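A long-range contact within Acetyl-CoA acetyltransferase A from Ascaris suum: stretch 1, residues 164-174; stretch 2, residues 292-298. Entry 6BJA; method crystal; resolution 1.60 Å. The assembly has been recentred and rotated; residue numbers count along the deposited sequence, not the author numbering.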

# COMPACT_ATOMS: atom_id res chain seq x y z
N LEU A 164 20.67 18.78 -5.18
CA LEU A 164 20.42 19.89 -6.08
C LEU A 164 20.78 21.20 -5.41
O LEU A 164 21.36 22.08 -6.04
CB LEU A 164 18.95 19.93 -6.52
CG LEU A 164 18.61 21.03 -7.53
CD1 LEU A 164 19.52 20.99 -8.77
CD2 LEU A 164 17.17 20.89 -7.95
N CYS A 165 20.42 21.36 -4.15
CA CYS A 165 20.83 22.52 -3.37
C CYS A 165 22.35 22.68 -3.37
O CYS A 165 22.87 23.77 -3.51
CB CYS A 165 20.33 22.40 -1.93
SG CYS A 165 18.50 22.44 -1.76
N ALA A 166 23.05 21.58 -3.19
CA ALA A 166 24.50 21.66 -3.07
C ALA A 166 25.16 22.15 -4.37
O ALA A 166 26.29 22.66 -4.33
CB ALA A 166 25.05 20.31 -2.64
N GLU A 167 24.50 21.95 -5.50
CA GLU A 167 25.00 22.47 -6.77
C GLU A 167 25.14 23.98 -6.73
O GLU A 167 26.01 24.54 -7.41
CB GLU A 167 24.09 22.08 -7.94
CG GLU A 167 24.09 20.62 -8.34
CD GLU A 167 25.32 20.19 -9.15
OE1 GLU A 167 26.29 20.98 -9.27
OE2 GLU A 167 25.29 19.05 -9.65
N LYS A 168 24.32 24.67 -5.94
CA LYS A 168 24.48 26.11 -5.81
C LYS A 168 25.85 26.45 -5.22
O LYS A 168 26.54 27.38 -5.67
CB LYS A 168 23.35 26.72 -4.95
CG LYS A 168 23.54 28.23 -4.72
CD LYS A 168 22.40 28.85 -3.96
CE LYS A 168 22.59 30.36 -3.83
NZ LYS A 168 23.83 30.75 -3.10
N THR A 169 26.28 25.67 -4.23
CA THR A 169 27.53 25.92 -3.54
C THR A 169 28.67 25.59 -4.50
O THR A 169 29.69 26.28 -4.52
CB THR A 169 27.61 25.10 -2.24
OG1 THR A 169 26.48 25.48 -1.42
CG2 THR A 169 28.93 25.36 -1.50
N VAL A 170 28.50 24.54 -5.28
CA VAL A 170 29.47 24.20 -6.33
C VAL A 170 29.70 25.43 -7.20
O VAL A 170 30.85 25.84 -7.43
CB VAL A 170 29.00 23.01 -7.19
CG1 VAL A 170 29.92 22.85 -8.42
CG2 VAL A 170 29.00 21.71 -6.39
N LYS A 171 28.62 26.03 -7.69
CA LYS A 171 28.76 27.19 -8.57
C LYS A 171 29.38 28.39 -7.85
O LYS A 171 30.23 29.10 -8.41
CB LYS A 171 27.41 27.52 -9.19
CG LYS A 171 27.51 28.55 -10.30
CD LYS A 171 26.18 28.77 -11.01
CE LYS A 171 26.35 29.72 -12.21
NZ LYS A 171 27.50 29.34 -13.09
N ASP A 172 28.98 28.62 -6.60
CA ASP A 172 29.44 29.77 -5.84
C ASP A 172 30.96 29.76 -5.61
O ASP A 172 31.58 30.82 -5.50
CB ASP A 172 28.72 29.83 -4.49
CG ASP A 172 27.26 30.28 -4.60
OD1 ASP A 172 26.83 30.82 -5.66
OD2 ASP A 172 26.52 30.09 -3.60
N TYR A 173 31.56 28.57 -5.56
CA TYR A 173 33.00 28.42 -5.37
C TYR A 173 33.74 28.12 -6.67
O TYR A 173 34.95 27.94 -6.64
CB TYR A 173 33.30 27.29 -4.36
CG TYR A 173 33.14 27.71 -2.92
CD1 TYR A 173 34.19 28.27 -2.22
CD2 TYR A 173 31.93 27.54 -2.27
CE1 TYR A 173 34.05 28.66 -0.90
CE2 TYR A 173 31.78 27.93 -0.95
CZ TYR A 173 32.83 28.48 -0.26
OH TYR A 173 32.64 28.87 1.06
N ALA A 174 33.00 28.04 -7.77
CA ALA A 174 33.53 27.70 -9.09
C ALA A 174 34.22 26.34 -9.06
O ALA A 174 35.21 26.09 -9.77
CB ALA A 174 34.48 28.80 -9.57
N PRO A 292 18.30 27.53 3.63
CA PRO A 292 18.31 26.09 3.35
C PRO A 292 19.14 25.69 2.13
O PRO A 292 19.88 24.71 2.20
CB PRO A 292 16.82 25.79 3.14
CG PRO A 292 16.19 26.69 4.15
CD PRO A 292 16.96 27.98 4.09
N ILE A 293 19.04 26.44 1.03
CA ILE A 293 19.74 26.05 -0.18
C ILE A 293 21.26 26.09 0.04
O ILE A 293 22.00 25.38 -0.64
CB ILE A 293 19.33 26.96 -1.37
CG1 ILE A 293 19.78 26.32 -2.69
CG2 ILE A 293 19.86 28.36 -1.20
CD1 ILE A 293 19.10 26.91 -3.91
N ASP A 294 21.71 26.93 0.97
CA ASP A 294 23.14 27.15 1.22
C ASP A 294 23.69 26.29 2.37
O ASP A 294 24.73 26.61 2.94
CB ASP A 294 23.39 28.63 1.56
CG ASP A 294 23.17 29.55 0.36
OD1 ASP A 294 23.63 29.21 -0.75
OD2 ASP A 294 22.53 30.64 0.53
N PHE A 295 22.97 25.24 2.74
CA PHE A 295 23.35 24.43 3.90
C PHE A 295 24.82 23.96 3.86
O PHE A 295 25.45 23.85 4.90
CB PHE A 295 22.43 23.21 4.04
CG PHE A 295 22.69 22.11 3.07
CD1 PHE A 295 22.38 22.26 1.73
CD2 PHE A 295 23.23 20.91 3.50
CE1 PHE A 295 22.64 21.25 0.82
CE2 PHE A 295 23.46 19.90 2.61
CZ PHE A 295 23.18 20.06 1.27
N THR A 296 25.35 23.77 2.67
CA THR A 296 26.70 23.27 2.52
C THR A 296 27.76 24.22 3.11
O THR A 296 28.83 23.76 3.47
CB THR A 296 27.01 23.00 1.02
OG1 THR A 296 26.09 22.03 0.49
CG2 THR A 296 28.41 22.46 0.81
N VAL A 297 27.49 25.53 3.18
CA VAL A 297 28.49 26.46 3.73
C VAL A 297 28.28 26.80 5.21
O VAL A 297 29.09 27.52 5.80
CB VAL A 297 28.56 27.78 2.92
CG1 VAL A 297 28.81 27.46 1.45
CG2 VAL A 297 27.31 28.62 3.11
N ALA A 298 27.25 26.24 5.83
CA ALA A 298 27.05 26.47 7.27
C ALA A 298 28.18 25.94 8.17
O ALA A 298 28.48 26.53 9.21
CB ALA A 298 25.71 25.86 7.71
O HOH W 1 24.42 24.13 -0.25
O HOH W 2 26.11 28.05 -1.13

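A salt bridge ties the helix that runs through residues 164-172 to the 3-10 segment of residues 292-297: Lys-168 NZ donates a hydrogen bond to Asp-294 OD1 at 2.8 Å. The lysine chain is extended, t through chi3, and turns at chi4 (m), so that the same NZ also donates to Asp-172 OD2, at 2.8 Å, one helical turn on. One ammonium thus serves two carboxylates and offsets their repulsion where Asp-172 OD2 and Asp-294 OD1 lie 4.2 Å apart. Water 2 joins the group, donating to Asp-294 OD1 (2.8 Å) and Asp-172 OD2 (3.2 Å) and accepting from Thr-169 OG1 (2.6 Å).

Thr-169, with its CA-to-CB bond toward the second stretch, links two waters. Its OG1 accepts from water 1 at 2.7 Å; water 1 also donates to Ile-293 O (2.8 Å) and accepts from Thr-296 N (3.1 Å). Threonine suits this buried place because its hydroxyl accepts from water 1 and donates to water 2, while its methyl packs, CG2 lying 3.6 Å from Val-297 CG1. Cys-165 O and Ile-293 O, two acceptors 3.4 Å apart, form no hydrogen bond; Cys-165 O instead accepts from Lys-168 N at 3.0 Å within the helix.

Apolar packing completes the contact. Cys-165 CA and Ile-293 CA lie 4.9 Å apart, the shortest spacing in the register, and Cys-165 CB lies 4.0 Å from Ile-293 CG1 and 3.8 Å from Phe-295 CE1. The Phe-295 ring presents its edge to Cys-165 CB and Ala-166 N, while Ala-166 CB sits 3.7 Å from Thr-296 OG1. The aliphatic part of Lys-168 contributes too, with CD 3.8 Å from Ile-293 CG2. Near the helix's C-terminal end, Tyr-173 CE2 meets Val-297 CG1 at 3.8 Å, the methyl lying at the ring edge. Altogether 466 Å² is buried, summed over both sides.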